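Local structure of galactitol-1-phosphate 5-dehydrogenase (Escherichia coli, 4UEJ) at residues V164-A169 and L232-A237. The protein oxidises galactitol 1-phosphate to D-tagatose 6-phosphate with NAD+, as a zinc-containing dehydrogenase of the alcohol dehydrogenase family. Residues are numbered along the deposited sequence; the frame is centred on the assembly and turned at random.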
ATOM      1  N   VAL A 164      14.977   8.778  -2.296  1.00  8.16           N
ATOM      2  CA  VAL A 164      14.825   7.709  -1.331  1.00  7.86           C
ATOM      3  C   VAL A 164      14.828   8.300   0.063  1.00  8.57           C
ATOM      4  O   VAL A 164      15.625   9.197   0.392  1.00 11.87           O
ATOM      5  CB  VAL A 164      15.934   6.645  -1.498  1.00  7.51           C
ATOM      6  CG1 VAL A 164      15.888   5.600  -0.375  1.00  8.14           C
ATOM      7  CG2 VAL A 164      15.771   5.953  -2.848  1.00 10.28           C
ATOM      8  N   ILE A 165      13.908   7.814   0.876  1.00  8.66           N
ATOM      9  CA  ILE A 165      13.844   8.214   2.271  1.00 10.44           C
ATOM     10  C   ILE A 165      13.893   6.946   3.100  1.00  7.87           C
ATOM     11  O   ILE A 165      13.043   6.064   2.941  1.00  9.06           O
ATOM     12  CB  ILE A 165      12.562   9.013   2.576  1.00  8.54           C
ATOM     13  CG1 ILE A 165      12.467  10.232   1.658  1.00 10.85           C
ATOM     14  CG2 ILE A 165      12.504   9.412   4.050  1.00  9.15           C
ATOM     15  CD1 ILE A 165      11.194  11.058   1.875  1.00 15.08           C
ATOM     16  N   ILE A 166      14.889   6.844   3.972  1.00  8.38           N
ATOM     17  CA  ILE A 166      15.012   5.695   4.844  1.00  8.03           C
ATOM     18  C   ILE A 166      14.632   6.089   6.256  1.00 12.15           C
ATOM     19  O   ILE A 166      15.258   6.950   6.857  1.00 10.83           O
ATOM     20  CB  ILE A 166      16.450   5.112   4.857  1.00  7.98           C
ATOM     21  CG1 ILE A 166      16.934   4.808   3.430  1.00  8.84           C
ATOM     22  CG2 ILE A 166      16.494   3.884   5.774  1.00  9.67           C
ATOM     23  CD1 ILE A 166      16.047   3.820   2.617  1.00  7.01           C
ATOM     24  N   ILE A 167      13.586   5.471   6.791  1.00  8.81           N
ATOM     25  CA  ILE A 167      13.162   5.804   8.139  1.00  9.69           C
ATOM     26  C   ILE A 167      13.647   4.688   9.060  1.00 13.73           C
ATOM     27  O   ILE A 167      13.328   3.516   8.867  1.00 14.27           O
ATOM     28  CB  ILE A 167      11.629   5.982   8.239  1.00 10.01           C
ATOM     29  CG1 ILE A 167      11.154   7.088   7.296  1.00 10.32           C
ATOM     30  CG2 ILE A 167      11.228   6.333   9.655  1.00 11.15           C
ATOM     31  CD1 ILE A 167       9.625   7.100   7.119  1.00 12.58           C
ATOM     32  N   GLY A 168      14.455   5.049  10.043  1.00 11.17           N
ATOM     33  CA  GLY A 168      15.047   4.045  10.901  1.00 12.19           C
ATOM     34  C   GLY A 168      16.507   3.906  10.539  1.00 12.75           C
ATOM     35  O   GLY A 168      16.840   3.588   9.395  1.00 14.16           O
ATOM     36  N   ALA A 169      17.372   4.170  11.511  1.00 14.55           N
ATOM     37  CA  ALA A 169      18.812   4.136  11.286  1.00 16.92           C
ATOM     38  C   ALA A 169      19.465   3.004  12.073  1.00 13.96           C
ATOM     39  O   ALA A 169      20.585   3.143  12.578  1.00 17.19           O
ATOM     40  CB  ALA A 169      19.439   5.481  11.655  1.00 18.53           C
ATOM     41  N   LEU A 232      10.709   7.113  -2.809  1.00  7.33           N
ATOM     42  CA  LEU A 232      10.641   5.741  -2.331  1.00  6.02           C
ATOM     43  C   LEU A 232      11.042   5.788  -0.878  1.00  7.84           C
ATOM     44  O   LEU A 232      12.201   6.093  -0.549  1.00  9.53           O
ATOM     45  CB  LEU A 232      11.561   4.834  -3.148  1.00  7.42           C
ATOM     46  CG  LEU A 232      11.809   3.440  -2.587  1.00  8.29           C
ATOM     47  CD1 LEU A 232      10.471   2.728  -2.447  1.00  9.07           C
ATOM     48  CD2 LEU A 232      12.752   2.667  -3.517  1.00  9.70           C
ATOM     49  N   ILE A 233      10.078   5.519  -0.010  1.00  6.06           N
ATOM     50  CA  ILE A 233      10.272   5.606   1.418  1.00  6.34           C
ATOM     51  C   ILE A 233      10.349   4.189   1.982  1.00  7.81           C
ATOM     52  O   ILE A 233       9.461   3.372   1.746  1.00 10.38           O
ATOM     53  CB  ILE A 233       9.121   6.378   2.076  1.00  7.29           C
ATOM     54  CG1 ILE A 233       8.909   7.739   1.391  1.00 10.31           C
ATOM     55  CG2 ILE A 233       9.343   6.513   3.558  1.00 12.23           C
ATOM     56  CD1 ILE A 233       7.691   8.507   1.892  1.00 11.62           C
ATOM     57  N   LEU A 234      11.421   3.881   2.692  1.00  7.64           N
ATOM     58  CA  LEU A 234      11.500   2.579   3.351  1.00  7.90           C
ATOM     59  C   LEU A 234      11.305   2.765   4.837  1.00  9.24           C
ATOM     60  O   LEU A 234      12.087   3.455   5.494  1.00 10.64           O
ATOM     61  CB  LEU A 234      12.847   1.903   3.107  1.00 10.97           C
ATOM     62  CG  LEU A 234      12.982   0.967   1.917  1.00 15.91           C
ATOM     63  CD1 LEU A 234      12.783   1.751   0.626  1.00 12.12           C
ATOM     64  CD2 LEU A 234      14.352   0.283   1.970  1.00 17.88           C
ATOM     65  N   GLU A 235      10.257   2.156   5.364  1.00  6.82           N
ATOM     66  CA  GLU A 235       9.983   2.159   6.787  1.00  8.21           C
ATOM     67  C   GLU A 235      10.693   0.960   7.398  1.00 11.18           C
ATOM     68  O   GLU A 235      10.245  -0.176   7.221  1.00 11.81           O
ATOM     69  CB  GLU A 235       8.468   2.099   7.054  1.00 12.38           C
ATOM     70  CG  GLU A 235       8.063   2.685   8.391  1.00 17.74           C
ATOM     71  CD  GLU A 235       8.816   2.040   9.538  1.00 24.02           C
ATOM     72  OE1 GLU A 235       8.635   0.824   9.776  1.00 22.54           O
ATOM     73  OE2 GLU A 235       9.645   2.732  10.151  1.00 22.23           O
ATOM     74  N   THR A 236      11.780   1.208   8.131  1.00  8.19           N
ATOM     75  CA  THR A 236      12.551   0.113   8.719  1.00  8.51           C
ATOM     76  C   THR A 236      12.452   0.055  10.243  1.00 16.70           C
ATOM     77  O   THR A 236      12.905  -0.913  10.852  1.00 16.05           O
ATOM     78  CB  THR A 236      14.047   0.199   8.331  1.00 10.30           C
ATOM     79  OG1 THR A 236      14.690   1.266   9.042  1.00 12.43           O
ATOM     80  CG2 THR A 236      14.187   0.439   6.834  1.00 11.23           C
ATOM     81  N   ALA A 237      11.853   1.073  10.860  1.00 13.52           N
ATOM     82  CA  ALA A 237      11.830   1.154  12.323  1.00 15.27           C
ATOM     83  C   ALA A 237      10.763   0.263  12.969  1.00 19.50           C
ATOM     84  O   ALA A 237      10.897  -0.139  14.129  1.00 22.55           O
ATOM     85  CB  ALA A 237      11.643   2.603  12.768  1.00 21.73           C
TER
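In T236 the hydroxyl sits between the backbone N and the carbonyl carbon (chi1 73°), which turns OG1 onto the carbonyl of I167, 2.6 Å from its O. The same O also takes the N-H of T236 at 2.9 Å, nearly in line with the C=O, so two donors from one residue grip it just where strand 163-167 ends. An alanine in place of T236 would probably cost I167 O its hydroxyl donor and leave the turn into G168 less firmly held. Upstream the strands run parallel, I167 N giving an almost straight bond to L234 O at 2.8 Å. L234 N reaches I165 O, and I165 N reaches L232 O. Strands 163-167 and 231-235 are the adjacent central strands of the six-stranded Rossmann sheet, the NAD-binding fold of this family, and G168 opens what is probably its GxGxxG turn; a CB on G168 would clash with T236 OG1. On the face with I165 and E235, the side chains of I167 and I233 cross at a slant, with I167 CD1 3.6 Å from I233 CG2, both packed against A246 of helix 240-249. E235, its chain bent at chi2 (-55°), curls back so that OE2 accepts the N-H of A237 at 2.9 Å and is also hydrogen-bonded to T242 OG1, while OE1 takes G238 N. On the other face I166 CD1 lies beside L234 CB at 3.8 Å, both side chains packing against A176 of helix 171-182.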